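Local coordinates for Rab GDP-dissociation inhibitor (Saccharomyces cerevisiae, PDB 2BCG), which keeps the Rab GTPase SEC4 in its GDP-bound state by slowing GDP release, and extracts GDP-bound YPT7 from vacuolar membranes, at residues A[125-130]-A[139-144]; A[180-185]-A[193-198]; A[224-227]-A[232-235]; A[329-334]-A[419-424]; A[339-344]-A[376-381]. All coordinates share one frame; numbering follows the deposited sequence.

How the contacts relate
Along the chain contacts 1, 2 and 3 follow one another, and contact 5 then lies inside the long loop closed by contact 4. Contacts 1 and 2, with centres 16 Å apart, meet through Phe-194, which packs on Val-129, Leu-141 and Met-142; both touch the same geranylgeranyl group, and Val-226 and Ala-227 of contact 3 also belong to the lipid pocket. Strands 125-128 and 330-334 place contacts 1 and 4 in one mixed sheet. Contacts 3 and 4, 12 Å apart, are joined by a probable hydrogen bond between Tyr-234 OH and Gln-331 NE2, which links two sheets. Helix 189-199 meets the mixed sheet by packing on Ile-333 and through His-197 and Asp-344, which join contacts 2 and 5.

Contact 1 (A[125-130]-A[139-144]); sequences KIYKVP and SPLMGI. With GER (geran-8-yl geran), chain C.
Tyr-127 and Leu-141 bring the two backbones to 7.6 Å between their CA atoms, and Pro-130 CA and Ser-139 CA come to 7.1 Å; segment 139-144 is a loop, and the contact is made by side chains and a water, not by strand pairing. Leu-141 lays its CD2 methyl against the root of the tyrosine, 3.7 Å from Tyr-127 CB. With chi1 at -62°, Tyr-127 CG is anti to its carbonyl carbon, which carries the ring past the leucine until CD1 lies 4.0 Å from Pro-140 CG. Shortening Tyr-127 to an alanine would probably leave Pro-140 without its aromatic partner and open a gap beside Leu-141. Polar linkage comes through one water, which donates to Lys-128 O at 2.7 Å and hydrogen-bonds Ser-139 OG at 2.8 Å. The same OG accepts from Leu-141 N at 161°, forming an ST turn at the start of the loop. Pro-130 belongs to the geranylgeranyl pocket: its CG rests 3.7 Å from lipid atom C18, while Ser-139 CB touches that same CG. Around this contact, strand 118-122 pairs with 125-128 and touches Leu-141 through Val-120, and the loop joins helix 133-138 to helix 144-159.

Contact 2 (A[180-185]-A[193-198]); sequences EVYYKF and EFIGHA. With GER (geran-8-yl geran), chain C.
Tyr-182 meets Ile-195 where helices 178-184 and 189-199 pack together in the helical, lipid-binding part of the protein. The nearest CA atoms, those of this pair, are 9.7 Å apart, and the reach of Tyr-182 closes most of the gap. Tyr-182 has CG anti to its carbonyl carbon (chi1 -75°), and its ring slides past the isoleucine, which runs in the opposite direction. Two branches of Ile-195 receive it: CG2 lies in the ring plane at the edge, whereas CD1 approaches CE2 obliquely at 3.8 Å. The phenol oxygen of Tyr-182 hydrogen-bonds Tyr-207 OH. It also comes within 3.4 Å of Gly-196 N, but the angle is too poor for a hydrogen bond. A CB modelled on Gly-196 would come 3.6 Å from Tyr-182 OH, so the absence of a side chain probably eases the approach. One residue before the isoleucine, Phe-194 puts CG anti to its backbone N (chi1 175°) and turns toward the pocket, where its CZ lies 3.6 Å from C19 of the geranylgeranyl group.

Contact 3 (A[224-227]-A[232-235]); sequences QSVA and SPYL
Ser-225 opens the contact on helix 212-229, its CB 3.5 Å from Pro-233 O and 3.8 Å from Pro-233 CB. The serine touches the proline with its methylene: OG, anti to its own carbonyl carbon at chi1 -65°, is hydrogen-bonded instead to Leu-221 O one helical turn earlier and to Asn-94 N. The buried hydroxyl is thereby satisfied while CB is left facing the proline.

Val-226 comes next, and here the backbones are nearest, with only 4.0 Å between Val-226 CA and Pro-233 CA. The valine is modelled in two conformers. In the one described, CG2 lies 3.6 Å from Pro-233 CB, the two side chains running side by side in the same direction, whereas CG1 rests against the peptide carbonyl of Ser-232, 3.8 Å from its C atom. This is a helix-to-strand connection: the chain leaves helix 212-229 and turns back through Ser-232 and Pro-233 into strand 234-237, the middle strand of a three-stranded antiparallel sheet. An ST turn shapes the reversal, Ser-232 OG accepting from Tyr-234 N at 166° and also bonding to Val-115 O. Pro-233 in turn lies with its CG 3.6 Å above the centre of the Tyr-234 ring, so in this conformer the proline is packed between that aromatic face and a valine methyl. Val-226 and Ala-227 both belong to the geranylgeranyl pocket.

Contact 4 (A[329-334]-A[419-424]); sequences SLQIII and ASSHFE
Gln-331 reaches across from its strand and overlaps Ser-421 with the end of its amide, OE1 lying 3.0 Å from Ser-421 OG. Its strand, 330-334, lies inside the mixed sheet between strands 118-122 and 345-351, and Ser-421 sits in the loop between strand 411-413, an outer strand of the parallel sheet, and helix 424-438. The contact therefore joins the mixed sheet to the loop that follows the parallel sheet's strand 411-413, by one hydrogen bond between these segments. The backbones stay well apart, 8.4 Å between Gln-331 CA and Ser-421 CA. Gln-331 bridges that distance because its CG is anti to the backbone N (chi1 160°) and the chain stays extended at chi2 (170°). The other half of the amide is also engaged: NE2 bonds to Tyr-234 OH and to Ser-118 OG, so three hydroxyl groups hold the buried group and fix its rotation. A leucine in its place would probably leave the hydroxyls of Ser-421, Tyr-234 and Ser-118 without these amide partners. Ser-421 CB also comes close to OE1, at 3.2 Å. Ser-421 OG donates the proton, meeting Gln-331 OE1 in the carbonyl plane with a C=O...OG angle of 154°.

Contact 5 (A[339-344]-A[376-381]); sequences LGRKSD and HIELEP
The guanidinium of Arg-341 meets the carboxylate of Glu-378 at its edge, the two planes 29° apart and nearly coplanar. One oxygen takes both contacts of this salt bridge: Glu-378 OE2 lies 2.8 Å from Arg-341 NH1 along a nearly straight bond of 166°, and a second, weak bond reaches it from NH2 at 3.3 Å. NH1 meets OE2 on its anti side, somewhat out of the carboxylate plane. On another edge of the guanidinium, NE donates to Ser-343 O at 3.1 Å, close to the guanidinium plane. The bend at chi3 (61°) turns the group so that NE and NH1 serve different partners, which limits its rotation. Glu-378 has further partners, OE1 with Thr-372 OG1 and OE2 with Glu-371 N. Beside this polar pair, Leu-339 sets CD1 3.8 Å from Pro-381 CG, crossing it obliquely. Together the ion pair and the leucine-proline packing fasten the connection between strands 330-334 and 345-351, a beta hairpin of the mixed sheet, to the short helices 375-378 and 380-383.

Contact 1 (A[125-130]-A[139-144])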
# COMPACT_ATOMS: atom_id res chain seq x y z
N LYS A 125 -5.42 -2.90 32.32
CA LYS A 125 -4.06 -2.44 32.02
C LYS A 125 -3.59 -3.10 30.73
O LYS A 125 -4.13 -4.14 30.33
CB LYS A 125 -3.09 -2.81 33.14
CG LYS A 125 -3.51 -2.30 34.53
CD LYS A 125 -2.39 -2.49 35.56
CE LYS A 125 -1.25 -1.50 35.34
NZ LYS A 125 -1.65 -0.09 35.63
N ILE A 126 -2.56 -2.53 30.11
CA ILE A 126 -1.94 -3.18 28.92
C ILE A 126 -0.51 -3.64 29.22
O ILE A 126 0.19 -2.99 30.00
CB ILE A 126 -2.00 -2.26 27.65
CG1 ILE A 126 -1.31 -0.90 27.83
CG2 ILE A 126 -3.48 -2.07 27.26
CD1 ILE A 126 -1.20 -0.08 26.52
N TYR A 127 -0.12 -4.73 28.58
CA TYR A 127 1.19 -5.40 28.79
C TYR A 127 1.85 -5.67 27.44
O TYR A 127 1.19 -6.22 26.55
CB TYR A 127 0.98 -6.75 29.51
CG TYR A 127 0.36 -6.60 30.88
CD1 TYR A 127 1.18 -6.48 32.01
CD2 TYR A 127 -1.02 -6.53 31.04
CE1 TYR A 127 0.64 -6.30 33.26
CE2 TYR A 127 -1.58 -6.35 32.31
CZ TYR A 127 -0.73 -6.24 33.41
OH TYR A 127 -1.23 -6.06 34.67
N LYS A 128 3.12 -5.31 27.28
CA LYS A 128 3.77 -5.61 26.01
C LYS A 128 3.97 -7.13 25.89
O LYS A 128 4.54 -7.78 26.80
CB LYS A 128 5.09 -4.85 25.80
CG LYS A 128 5.69 -5.08 24.38
CD LYS A 128 7.14 -4.60 24.23
CE LYS A 128 7.58 -4.66 22.76
NZ LYS A 128 7.89 -6.07 22.32
N VAL A 129 3.51 -7.68 24.79
CA VAL A 129 3.73 -9.09 24.48
C VAL A 129 5.21 -9.28 24.16
O VAL A 129 5.77 -8.54 23.35
CB VAL A 129 2.89 -9.55 23.27
CG1 VAL A 129 3.28 -10.99 22.83
CG2 VAL A 129 1.40 -9.43 23.54
N PRO A 130 5.87 -10.25 24.81
CA PRO A 130 7.31 -10.46 24.53
C PRO A 130 7.67 -10.63 23.04
O PRO A 130 6.93 -11.24 22.27
CB PRO A 130 7.67 -11.72 25.34
CG PRO A 130 6.72 -11.73 26.46
CD PRO A 130 5.40 -11.14 25.90
N SER A 139 8.17 -11.03 31.64
CA SER A 139 6.74 -10.70 31.58
C SER A 139 5.97 -11.22 32.80
O SER A 139 6.16 -12.37 33.20
CB SER A 139 6.12 -11.29 30.33
OG SER A 139 4.74 -10.96 30.27
N PRO A 140 5.12 -10.36 33.39
CA PRO A 140 4.24 -10.80 34.47
C PRO A 140 2.97 -11.49 33.98
O PRO A 140 2.12 -11.85 34.80
CB PRO A 140 3.89 -9.50 35.19
CG PRO A 140 3.90 -8.47 34.10
CD PRO A 140 4.98 -8.91 33.13
N LEU A 141 2.84 -11.64 32.66
CA LEU A 141 1.64 -12.24 32.08
C LEU A 141 1.41 -13.69 32.52
O LEU A 141 0.28 -14.18 32.48
CB LEU A 141 1.68 -12.14 30.55
CG LEU A 141 1.42 -10.76 29.92
CD1 LEU A 141 1.76 -10.79 28.43
CD2 LEU A 141 -0.04 -10.29 30.14
N MET A 142 2.49 -14.38 32.94
CA MET A 142 2.44 -15.79 33.37
C MET A 142 3.35 -15.98 34.57
O MET A 142 4.37 -15.30 34.68
CB MET A 142 2.97 -16.70 32.25
CG MET A 142 2.16 -16.73 30.98
SD MET A 142 2.76 -18.05 29.93
CE MET A 142 1.80 -17.67 28.45
N GLY A 143 3.00 -16.92 35.45
CA GLY A 143 3.90 -17.34 36.52
C GLY A 143 4.95 -18.33 36.03
O GLY A 143 4.85 -18.84 34.90
N ILE A 144 5.92 -18.63 36.89
CA ILE A 144 7.07 -19.46 36.50
C ILE A 144 6.67 -20.85 35.99
O ILE A 144 7.13 -21.31 34.94
CB ILE A 144 8.11 -19.60 37.64
CG1 ILE A 144 8.65 -18.22 38.04
CG2 ILE A 144 9.27 -20.52 37.21
CD1 ILE A 144 9.77 -18.21 39.13
C1 GER C . 14.63 -18.68 16.25
C2 GER C . 14.59 -17.54 17.30
C3 GER C . 14.21 -17.75 18.63
C4 GER C . 13.80 -19.15 19.13
C5 GER C . 14.19 -16.56 19.63
C6 GER C . 13.06 -15.55 19.35
C7 GER C . 11.88 -15.85 20.05
C8 GER C . 10.58 -15.90 19.52
C9 GER C . 10.37 -15.64 18.02
C10 GER C . 9.36 -16.26 20.40
C11 GER C . 8.55 -15.09 21.02
C12 GER C . 7.90 -15.59 22.17
C13 GER C . 6.65 -15.35 22.74
C14 GER C . 5.64 -14.36 22.12
C15 GER C . 6.28 -16.11 24.03
C16 GER C . 5.47 -15.29 25.05
C17 GER C . 5.97 -15.45 26.34
C18 GER C . 5.43 -15.03 27.57
C19 GER C . 4.10 -14.27 27.70
C20 GER C . 6.19 -15.34 28.85
O HOH W 1 4.38 -8.32 29.47

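Contact 2 (A[180-185]-A[193-198])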
# COMPACT_ATOMS: atom_id res chain seq x y z
N GLU A 180 -7.05 -29.96 22.59
CA GLU A 180 -6.33 -31.19 22.86
C GLU A 180 -4.83 -31.00 22.80
O GLU A 180 -4.09 -31.59 23.59
CB GLU A 180 -6.76 -32.31 21.90
CG GLU A 180 -8.20 -32.76 22.14
CD GLU A 180 -8.64 -33.81 21.14
OE1 GLU A 180 -8.09 -33.86 20.01
OE2 GLU A 180 -9.56 -34.59 21.48
N VAL A 181 -4.36 -30.14 21.90
CA VAL A 181 -2.95 -29.81 21.86
C VAL A 181 -2.53 -29.09 23.16
O VAL A 181 -1.48 -29.39 23.74
CB VAL A 181 -2.59 -28.95 20.59
CG1 VAL A 181 -1.21 -28.35 20.70
CG2 VAL A 181 -2.71 -29.77 19.30
N TYR A 182 -3.37 -28.16 23.63
CA TYR A 182 -3.10 -27.43 24.86
C TYR A 182 -3.02 -28.41 26.04
O TYR A 182 -2.12 -28.31 26.89
CB TYR A 182 -4.20 -26.38 25.11
CG TYR A 182 -4.17 -25.09 24.24
CD1 TYR A 182 -5.37 -24.47 23.88
CD2 TYR A 182 -2.97 -24.51 23.81
CE1 TYR A 182 -5.38 -23.26 23.14
CE2 TYR A 182 -2.96 -23.29 23.05
CZ TYR A 182 -4.19 -22.69 22.73
OH TYR A 182 -4.18 -21.50 21.99
N TYR A 183 -3.93 -29.39 26.03
CA TYR A 183 -4.00 -30.42 27.09
C TYR A 183 -2.72 -31.23 27.19
O TYR A 183 -2.24 -31.47 28.30
CB TYR A 183 -5.18 -31.34 26.85
CG TYR A 183 -5.60 -32.15 28.07
CD1 TYR A 183 -6.38 -31.57 29.08
CD2 TYR A 183 -5.29 -33.51 28.17
CE1 TYR A 183 -6.81 -32.32 30.20
CE2 TYR A 183 -5.70 -34.26 29.27
CZ TYR A 183 -6.46 -33.66 30.27
OH TYR A 183 -6.89 -34.40 31.36
N LYS A 184 -2.17 -31.64 26.04
CA LYS A 184 -0.93 -32.42 26.02
C LYS A 184 0.16 -31.67 26.81
O LYS A 184 0.97 -32.28 27.51
CB LYS A 184 -0.50 -32.72 24.57
CG LYS A 184 0.88 -33.38 24.40
CD LYS A 184 0.87 -34.91 24.63
CE LYS A 184 0.12 -35.65 23.53
NZ LYS A 184 0.31 -37.12 23.64
N PHE A 185 0.17 -30.34 26.70
CA PHE A 185 1.15 -29.53 27.40
C PHE A 185 0.67 -28.96 28.73
O PHE A 185 1.40 -28.21 29.37
CB PHE A 185 1.62 -28.42 26.47
CG PHE A 185 2.30 -28.95 25.25
CD1 PHE A 185 1.60 -29.05 24.06
CD2 PHE A 185 3.60 -29.42 25.31
CE1 PHE A 185 2.22 -29.57 22.92
CE2 PHE A 185 4.24 -29.95 24.18
CZ PHE A 185 3.54 -30.02 23.00
N GLU A 193 -5.77 -18.39 26.28
CA GLU A 193 -6.25 -17.08 25.76
C GLU A 193 -5.09 -16.28 25.18
O GLU A 193 -5.20 -15.72 24.08
CB GLU A 193 -6.97 -16.24 26.84
CG GLU A 193 -6.88 -14.69 26.62
CD GLU A 193 -7.69 -13.86 27.61
OE1 GLU A 193 -7.11 -13.03 28.38
OE2 GLU A 193 -8.91 -14.03 27.61
N PHE A 194 -3.98 -16.26 25.90
CA PHE A 194 -2.79 -15.56 25.43
C PHE A 194 -2.26 -16.13 24.10
O PHE A 194 -2.00 -15.38 23.15
CB PHE A 194 -1.67 -15.58 26.47
CG PHE A 194 -0.40 -14.97 25.96
CD1 PHE A 194 -0.22 -13.57 25.97
CD2 PHE A 194 0.59 -15.78 25.40
CE1 PHE A 194 0.95 -13.01 25.44
CE2 PHE A 194 1.76 -15.23 24.87
CZ PHE A 194 1.95 -13.84 24.90
N ILE A 195 -2.08 -17.45 24.03
CA ILE A 195 -1.59 -18.04 22.80
C ILE A 195 -2.58 -17.82 21.66
O ILE A 195 -2.18 -17.37 20.57
CB ILE A 195 -1.33 -19.56 22.95
CG1 ILE A 195 -0.19 -19.76 23.93
CG2 ILE A 195 -1.00 -20.20 21.56
CD1 ILE A 195 -0.11 -21.22 24.46
N GLY A 196 -3.85 -18.12 21.91
CA GLY A 196 -4.88 -18.02 20.88
C GLY A 196 -5.07 -16.60 20.35
O GLY A 196 -5.20 -16.41 19.13
N HIS A 197 -5.09 -15.61 21.26
CA HIS A 197 -5.47 -14.22 20.91
C HIS A 197 -4.28 -13.34 20.63
O HIS A 197 -4.35 -12.49 19.73
CB HIS A 197 -6.34 -13.58 21.97
CG HIS A 197 -7.66 -14.25 22.12
ND1 HIS A 197 -8.84 -13.68 21.68
CD2 HIS A 197 -7.99 -15.48 22.59
CE1 HIS A 197 -9.84 -14.51 21.90
NE2 HIS A 197 -9.35 -15.61 22.45
N ALA A 198 -3.18 -13.51 21.38
CA ALA A 198 -2.00 -12.67 21.16
C ALA A 198 -1.00 -13.25 20.18
O ALA A 198 -0.20 -12.49 19.63
CB ALA A 198 -1.29 -12.36 22.48
C1 GER C . 14.63 -18.68 16.25
C2 GER C . 14.59 -17.54 17.30
C3 GER C . 14.21 -17.75 18.63
C4 GER C . 13.80 -19.15 19.13
C5 GER C . 14.19 -16.56 19.63
C6 GER C . 13.06 -15.55 19.35
C7 GER C . 11.88 -15.85 20.05
C8 GER C . 10.58 -15.90 19.52
C9 GER C . 10.37 -15.64 18.02
C10 GER C . 9.36 -16.26 20.40
C11 GER C . 8.55 -15.09 21.02
C12 GER C . 7.90 -15.59 22.17
C13 GER C . 6.65 -15.35 22.74
C14 GER C . 5.64 -14.36 22.12
C15 GER C . 6.28 -16.11 24.03
C16 GER C . 5.47 -15.29 25.05
C17 GER C . 5.97 -15.45 26.34
C18 GER C . 5.43 -15.03 27.57
C19 GER C . 4.10 -14.27 27.70
C20 GER C . 6.19 -15.34 28.85

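Contact 3 (A[224-227]-A[232-235])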
# COMPACT_ATOMS: atom_id res chain seq x y z
N GLN A 224 7.87 -16.83 13.63
CA GLN A 224 8.78 -16.51 12.52
C GLN A 224 8.81 -15.00 12.23
O GLN A 224 9.85 -14.44 11.93
CB GLN A 224 8.38 -17.27 11.26
CG GLN A 224 8.54 -18.79 11.36
CD GLN A 224 7.91 -19.48 10.18
OE1 GLN A 224 6.98 -18.96 9.55
NE2 GLN A 224 8.40 -20.69 9.87
N SER A 225 7.65 -14.36 12.29
CA SER A 225 7.59 -12.93 12.02
C SER A 225 8.30 -12.07 13.06
O SER A 225 9.00 -11.13 12.70
CB SER A 225 6.12 -12.48 11.88
OG SER A 225 5.50 -13.08 10.76
N VAL A 226 8.11 -12.37 14.35
CA VAL A 226 8.81 -11.59 15.37
C VAL A 226 10.30 -11.88 15.27
O VAL A 226 11.11 -10.99 15.50
CB VAL A 226 8.32 -11.83 16.83
CG1 VAL A 226 8.77 -10.67 17.73
CG2 VAL A 226 6.85 -11.92 16.88
N ALA A 227 10.64 -13.12 14.90
CA ALA A 227 12.04 -13.50 14.73
C ALA A 227 12.76 -12.77 13.60
O ALA A 227 13.93 -12.47 13.72
CB ALA A 227 12.20 -15.01 14.60
N SER A 232 8.31 -6.77 17.26
CA SER A 232 6.93 -7.18 17.10
C SER A 232 6.86 -8.02 15.82
O SER A 232 7.80 -8.06 15.04
CB SER A 232 6.00 -5.96 16.95
OG SER A 232 6.07 -5.48 15.60
N PRO A 233 5.72 -8.66 15.60
CA PRO A 233 5.62 -9.38 14.34
C PRO A 233 5.29 -8.53 13.09
O PRO A 233 5.14 -9.10 12.01
CB PRO A 233 4.48 -10.35 14.61
CG PRO A 233 3.60 -9.59 15.57
CD PRO A 233 4.50 -8.79 16.42
N TYR A 234 5.19 -7.21 13.25
CA TYR A 234 4.55 -6.37 12.20
C TYR A 234 5.42 -5.35 11.54
O TYR A 234 6.27 -4.72 12.19
CB TYR A 234 3.39 -5.59 12.81
CG TYR A 234 2.34 -6.42 13.50
CD1 TYR A 234 1.66 -7.42 12.80
CD2 TYR A 234 1.95 -6.14 14.80
CE1 TYR A 234 0.69 -8.18 13.42
CE2 TYR A 234 0.97 -6.89 15.43
CZ TYR A 234 0.32 -7.90 14.73
OH TYR A 234 -0.68 -8.62 15.36
N LEU A 235 5.10 -5.12 10.27
CA LEU A 235 5.59 -3.96 9.51
C LEU A 235 4.42 -3.03 9.10
O LEU A 235 3.29 -3.45 9.09
CB LEU A 235 6.30 -4.45 8.24
CG LEU A 235 7.42 -5.49 8.36
CD1 LEU A 235 7.94 -5.91 6.98
CD2 LEU A 235 8.56 -4.93 9.24

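Contact 4 (A[329-334]-A[419-424])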
# COMPACT_ATOMS: atom_id res chain seq x y z
N SER A 329 4.44 3.47 17.38
CA SER A 329 3.46 2.63 16.70
C SER A 329 3.26 1.40 17.55
O SER A 329 4.22 0.92 18.21
CB SER A 329 3.92 2.24 15.29
OG SER A 329 5.18 1.54 15.32
N LEU A 330 2.06 0.87 17.53
CA LEU A 330 1.80 -0.36 18.27
C LEU A 330 0.46 -0.92 17.89
O LEU A 330 -0.40 -0.22 17.31
CB LEU A 330 1.87 -0.17 19.79
CG LEU A 330 0.82 0.79 20.38
CD1 LEU A 330 0.19 0.24 21.69
CD2 LEU A 330 1.35 2.23 20.60
N GLN A 331 0.26 -2.19 18.25
CA GLN A 331 -1.04 -2.80 18.31
C GLN A 331 -1.48 -2.96 19.76
O GLN A 331 -0.64 -3.33 20.60
CB GLN A 331 -0.97 -4.20 17.68
CG GLN A 331 -2.12 -5.14 18.08
CD GLN A 331 -2.13 -6.38 17.26
OE1 GLN A 331 -2.89 -6.51 16.29
NE2 GLN A 331 -1.27 -7.33 17.62
N ILE A 332 -2.74 -2.69 20.04
CA ILE A 332 -3.31 -3.17 21.30
C ILE A 332 -4.34 -4.26 20.98
O ILE A 332 -5.17 -4.07 20.07
CB ILE A 332 -4.00 -2.05 22.12
CG1 ILE A 332 -3.01 -0.92 22.45
CG2 ILE A 332 -4.58 -2.62 23.42
CD1 ILE A 332 -3.70 0.31 23.10
N ILE A 333 -4.30 -5.35 21.76
CA ILE A 333 -5.29 -6.42 21.63
C ILE A 333 -6.09 -6.46 22.93
O ILE A 333 -5.49 -6.62 24.00
CB ILE A 333 -4.62 -7.81 21.46
CG1 ILE A 333 -3.76 -7.86 20.21
CG2 ILE A 333 -5.68 -8.92 21.37
CD1 ILE A 333 -2.82 -9.04 20.15
N ILE A 334 -7.42 -6.32 22.84
CA ILE A 334 -8.27 -6.49 24.02
C ILE A 334 -8.99 -7.82 23.84
O ILE A 334 -9.97 -7.87 23.08
CB ILE A 334 -9.25 -5.31 24.22
CG1 ILE A 334 -8.52 -3.96 24.18
CG2 ILE A 334 -10.03 -5.44 25.54
CD1 ILE A 334 -9.42 -2.75 24.41
N ALA A 419 -12.10 -7.66 9.87
CA ALA A 419 -11.73 -7.05 11.15
C ALA A 419 -10.37 -7.50 11.66
O ALA A 419 -9.91 -7.00 12.70
CB ALA A 419 -12.78 -7.40 12.18
N SER A 420 -9.71 -8.42 10.97
CA SER A 420 -8.41 -8.93 11.43
C SER A 420 -7.42 -7.79 11.39
O SER A 420 -7.57 -6.83 10.61
CB SER A 420 -7.93 -10.14 10.64
OG SER A 420 -7.55 -9.77 9.35
N SER A 421 -6.37 -7.92 12.21
CA SER A 421 -5.47 -6.78 12.43
C SER A 421 -4.32 -6.71 11.42
O SER A 421 -3.53 -5.77 11.44
CB SER A 421 -4.91 -6.88 13.86
OG SER A 421 -4.04 -7.99 14.00
N HIS A 422 -4.23 -7.71 10.55
CA HIS A 422 -3.17 -7.73 9.55
C HIS A 422 -3.68 -8.31 8.23
O HIS A 422 -4.84 -8.69 8.13
CB HIS A 422 -1.96 -8.51 10.08
CG HIS A 422 -2.27 -9.91 10.48
ND1 HIS A 422 -2.29 -10.95 9.57
CD2 HIS A 422 -2.60 -10.45 11.68
CE1 HIS A 422 -2.60 -12.07 10.20
NE2 HIS A 422 -2.79 -11.80 11.48
N PHE A 423 -2.82 -8.33 7.21
CA PHE A 423 -3.27 -8.59 5.82
C PHE A 423 -3.25 -10.07 5.39
O PHE A 423 -3.54 -10.39 4.22
CB PHE A 423 -2.45 -7.71 4.83
CG PHE A 423 -3.12 -6.40 4.40
CD1 PHE A 423 -4.47 -6.36 4.07
CD2 PHE A 423 -2.38 -5.21 4.28
CE1 PHE A 423 -5.10 -5.16 3.64
CE2 PHE A 423 -2.99 -4.03 3.85
CZ PHE A 423 -4.34 -4.02 3.52
N GLU A 424 -3.02 -11.02 6.31
CA GLU A 424 -2.95 -12.42 5.85
C GLU A 424 -4.25 -12.89 5.20
O GLU A 424 -4.21 -13.60 4.17
CB GLU A 424 -2.52 -13.35 6.98
CG GLU A 424 -1.55 -14.39 6.55
CD GLU A 424 -0.25 -13.85 5.91
OE1 GLU A 424 0.21 -12.70 6.20
OE2 GLU A 424 0.30 -14.59 5.09

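Contact 5 (A[339-344]-A[376-381])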
# COMPACT_ATOMS: atom_id res chain seq x y z
N LEU A 339 -13.52 -8.44 28.55
CA LEU A 339 -14.66 -7.53 28.49
C LEU A 339 -15.99 -8.26 28.42
O LEU A 339 -17.02 -7.61 28.21
CB LEU A 339 -14.53 -6.58 27.30
CG LEU A 339 -13.39 -5.55 27.33
CD1 LEU A 339 -13.47 -4.67 26.08
CD2 LEU A 339 -13.42 -4.67 28.60
N GLY A 340 -15.97 -9.59 28.54
CA GLY A 340 -17.20 -10.40 28.45
C GLY A 340 -17.81 -10.30 27.06
O GLY A 340 -19.04 -10.30 26.90
N ARG A 341 -16.93 -10.19 26.07
CA ARG A 341 -17.33 -10.06 24.68
C ARG A 341 -17.24 -11.35 23.87
O ARG A 341 -16.67 -12.36 24.32
CB ARG A 341 -16.45 -8.99 24.00
CG ARG A 341 -16.83 -7.58 24.36
CD ARG A 341 -15.97 -6.52 23.62
NE ARG A 341 -16.10 -6.59 22.16
CZ ARG A 341 -17.07 -6.02 21.43
NH1 ARG A 341 -18.05 -5.30 22.00
NH2 ARG A 341 -17.05 -6.17 20.11
N LYS A 342 -17.77 -11.28 22.65
CA LYS A 342 -17.66 -12.38 21.70
C LYS A 342 -16.48 -12.20 20.76
O LYS A 342 -16.06 -13.16 20.10
CB LYS A 342 -18.95 -12.50 20.88
CG LYS A 342 -20.22 -12.65 21.74
CD LYS A 342 -21.48 -12.58 20.90
CE LYS A 342 -22.71 -12.89 21.77
NZ LYS A 342 -23.91 -13.33 20.97
N SER A 343 -15.93 -10.98 20.68
CA SER A 343 -14.80 -10.73 19.78
C SER A 343 -13.85 -9.73 20.40
O SER A 343 -14.23 -8.84 21.16
CB SER A 343 -15.22 -10.31 18.37
OG SER A 343 -15.66 -8.99 18.35
N ASP A 344 -12.61 -9.87 20.00
CA ASP A 344 -11.58 -8.94 20.46
C ASP A 344 -11.79 -7.52 19.91
O ASP A 344 -12.41 -7.31 18.87
CB ASP A 344 -10.20 -9.45 20.04
CG ASP A 344 -9.81 -10.76 20.70
OD1 ASP A 344 -8.69 -11.23 20.44
OD2 ASP A 344 -10.63 -11.30 21.49
N HIS A 376 -20.96 2.64 19.49
CA HIS A 376 -20.00 3.61 20.05
C HIS A 376 -19.60 3.25 21.49
O HIS A 376 -18.42 3.33 21.86
CB HIS A 376 -20.55 5.04 19.97
CG HIS A 376 -20.73 5.55 18.57
ND1 HIS A 376 -20.98 6.87 18.28
CD2 HIS A 376 -20.68 4.91 17.37
CE1 HIS A 376 -21.09 7.03 16.97
NE2 HIS A 376 -20.90 5.85 16.39
N ILE A 377 -20.56 2.80 22.29
CA ILE A 377 -20.30 2.42 23.68
C ILE A 377 -19.37 1.18 23.81
O ILE A 377 -18.60 1.06 24.77
CB ILE A 377 -21.63 2.20 24.47
CG1 ILE A 377 -22.45 3.50 24.54
CG2 ILE A 377 -21.37 1.57 25.86
CD1 ILE A 377 -21.70 4.83 24.28
N GLU A 378 -19.44 0.28 22.83
CA GLU A 378 -18.61 -0.93 22.84
C GLU A 378 -17.16 -0.55 22.85
O GLU A 378 -16.32 -1.30 23.39
CB GLU A 378 -18.89 -1.79 21.62
CG GLU A 378 -20.23 -2.48 21.70
CD GLU A 378 -20.54 -3.28 20.46
OE1 GLU A 378 -21.59 -3.01 19.84
OE2 GLU A 378 -19.73 -4.18 20.10
N LEU A 379 -16.84 0.58 22.22
CA LEU A 379 -15.43 1.00 22.12
C LEU A 379 -14.91 1.75 23.34
O LEU A 379 -13.70 2.03 23.40
CB LEU A 379 -15.21 1.88 20.89
CG LEU A 379 -15.58 1.19 19.57
CD1 LEU A 379 -15.11 2.02 18.40
CD2 LEU A 379 -14.98 -0.23 19.53
N GLU A 380 -15.79 2.11 24.28
CA GLU A 380 -15.37 2.91 25.44
C GLU A 380 -14.08 2.38 26.15
O GLU A 380 -13.19 3.19 26.45
CB GLU A 380 -16.53 3.17 26.41
CG GLU A 380 -16.23 4.22 27.52
CD GLU A 380 -15.83 5.63 27.01
OE1 GLU A 380 -16.01 5.99 25.82
OE2 GLU A 380 -15.34 6.42 27.86
N PRO A 381 -13.97 1.06 26.44
CA PRO A 381 -12.74 0.56 27.11
C PRO A 381 -11.47 0.84 26.30
O PRO A 381 -10.40 1.04 26.87
CB PRO A 381 -12.97 -0.94 27.24
CG PRO A 381 -14.45 -1.12 27.14
CD PRO A 381 -14.97 -0.03 26.27